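Local coordinates for enone reductase CLA-ER (Lactobacillus plantarum, PDB 4QLY) that catalyses the reduction of enone fatty acids, a key step of gut-bacterial fatty acid saturation, as an FMN-binding member of the nitroreductase family, at the interface of chains A and B. Coordinates in Å, arbitrary orientation; residue numbers count along the deposited sequence, not the author numbering. Chains: chain A/B, Enone reductase CLA-ER.

The interface of chains A and B. Residues chain A 213-216; chain B 59-61, 183.
A short parallel beta pairing between subunits joins the C-terminal strand A:215-217 to strand B:58-63. A:Thr215 pairs with B:Phe60, and A:Asp216 with B:Val61. Two main-chain hydrogen bonds hold the pairing, both centred on B:Phe60. Its N donates to A:Gln214 O at 2.8 Å, and its O accepts from A:Asp216 N at 2.7 Å. Both are nearly straight.

A side-chain bond reinforces the strand pairing. B:His59 NE2 donates to the carboxylate oxygen A:Asp216 OD2 at 2.6 Å, with 174° at the hydrogen. The oxygen lies in the imidazole plane, at the ring edge. The ring, however, meets the carboxylate from above its plane, and the two planes are turned 53° apart. A negative carboxylate here would probably favour a protonated imidazole. CG of B:His59 is anti to its own backbone N (chi1 -168°), which lays the ring against chain A. One ring face then covers A:Gln214 O, which sits 3.3 Å from the ring plane, over its centre. That carbonyl oxygen thus meets the imidazole face as well as the N-H of B:Phe60.

The B:Phe60 ring turns to the other side of its strand. Its edge atom CD2 lies 3.8 Å from the hydroxyl A:Thr215 OG1. Methyl CD2 of B:Leu183 approaches A:Asp216 OD2.

In the fold, the short strand follows the 3-10 helix A:211-214 near the C-terminus, where the tail of one subunit adds to a strand of the other. The two-fold axis repeats the contact with the chains exchanged.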
loop_
_atom_site.group_PDB
_atom_site.type_symbol
_atom_site.label_atom_id
_atom_site.label_comp_id
_atom_site.label_asym_id
_atom_site.label_seq_id
_atom_site.Cartn_x
_atom_site.Cartn_y
_atom_site.Cartn_z
ATOM N N THR A 213 -10.451 -0.911 -18.305
ATOM C CA THR A 213 -9.351 -1.571 -19.028
ATOM C C THR A 213 -8.514 -2.468 -18.112
ATOM O O THR A 213 -7.760 -3.322 -18.586
ATOM C CB THR A 213 -8.372 -0.570 -19.688
ATOM O OG1 THR A 213 -7.766 0.248 -18.689
ATOM C CG2 THR A 213 -9.072 0.332 -20.692
ATOM N N GLN A 214 -8.619 -2.246 -16.806
ATOM C CA GLN A 214 -7.789 -2.979 -15.856
ATOM C C GLN A 214 -8.570 -4.006 -15.024
ATOM O O GLN A 214 -8.015 -4.629 -14.121
ATOM C CB GLN A 214 -7.088 -1.988 -14.927
ATOM C CG GLN A 214 -6.160 -1.053 -15.669
ATOM C CD GLN A 214 -5.504 -0.047 -14.756
ATOM O OE1 GLN A 214 -6.181 0.745 -14.091
ATOM N NE2 GLN A 214 -4.178 -0.068 -14.719
ATOM N N THR A 215 -9.844 -4.191 -15.351
ATOM C CA THR A 215 -10.753 -5.000 -14.543
ATOM C C THR A 215 -11.355 -6.167 -15.330
ATOM O O THR A 215 -11.925 -5.976 -16.415
ATOM C CB THR A 215 -11.902 -4.123 -13.988
ATOM O OG1 THR A 215 -11.358 -3.001 -13.274
ATOM C CG2 THR A 215 -12.828 -4.925 -13.073
ATOM N N ASP A 216 -11.220 -7.375 -14.787
ATOM C CA ASP A 216 -11.868 -8.561 -15.356
ATOM C C ASP A 216 -12.914 -9.108 -14.400
ATOM O O ASP A 216 -12.712 -9.103 -13.185
ATOM C CB ASP A 216 -10.847 -9.664 -15.667
ATOM C CG ASP A 216 -9.764 -9.206 -16.626
ATOM O OD1 ASP A 216 -10.093 -8.553 -17.643
ATOM O OD2 ASP A 216 -8.580 -9.503 -16.372
ATOM N N HIS B 59 -3.938 -4.678 -11.492
ATOM C CA HIS B 59 -4.962 -5.333 -12.318
ATOM C C HIS B 59 -5.991 -6.006 -11.408
ATOM O O HIS B 59 -5.618 -6.643 -10.415
ATOM C CB HIS B 59 -4.332 -6.358 -13.266
ATOM C CG HIS B 59 -5.265 -6.861 -14.317
ATOM N ND1 HIS B 59 -5.429 -6.225 -15.533
ATOM C CD2 HIS B 59 -6.109 -7.925 -14.330
ATOM C CE1 HIS B 59 -6.317 -6.888 -16.255
ATOM N NE2 HIS B 59 -6.749 -7.918 -15.549
ATOM N N PHE B 60 -7.274 -5.859 -11.720
ATOM C CA PHE B 60 -8.323 -6.386 -10.842
ATOM C C PHE B 60 -9.125 -7.510 -11.481
ATOM O O PHE B 60 -9.624 -7.374 -12.617
ATOM C CB PHE B 60 -9.288 -5.269 -10.426
ATOM C CG PHE B 60 -8.598 -4.012 -9.996
ATOM C CD1 PHE B 60 -8.126 -3.870 -8.684
ATOM C CD2 PHE B 60 -8.397 -2.979 -10.900
ATOM C CE1 PHE B 60 -7.471 -2.711 -8.291
ATOM C CE2 PHE B 60 -7.740 -1.810 -10.511
ATOM C CZ PHE B 60 -7.281 -1.683 -9.208
ATOM N N VAL B 61 -9.260 -8.618 -10.758
ATOM C CA VAL B 61 -10.174 -9.679 -11.190
ATOM C C VAL B 61 -11.303 -9.776 -10.172
ATOM O O VAL B 61 -11.062 -10.037 -8.989
ATOM C CB VAL B 61 -9.461 -11.030 -11.337
ATOM C CG1 VAL B 61 -10.428 -12.089 -11.835
ATOM C CG2 VAL B 61 -8.269 -10.901 -12.291
ATOM N N LEU B 183 -4.927 -15.424 -16.033
ATOM C CA LEU B 183 -3.980 -14.381 -16.420
ATOM C C LEU B 183 -2.638 -14.984 -16.795
ATOM O O LEU B 183 -2.363 -16.135 -16.483
ATOM C CB LEU B 183 -3.806 -13.365 -15.290
ATOM C CG LEU B 183 -5.055 -12.548 -14.953
ATOM C CD1 LEU B 183 -4.807 -11.670 -13.732
ATOM C CD2 LEU B 183 -5.462 -11.697 -16.154
#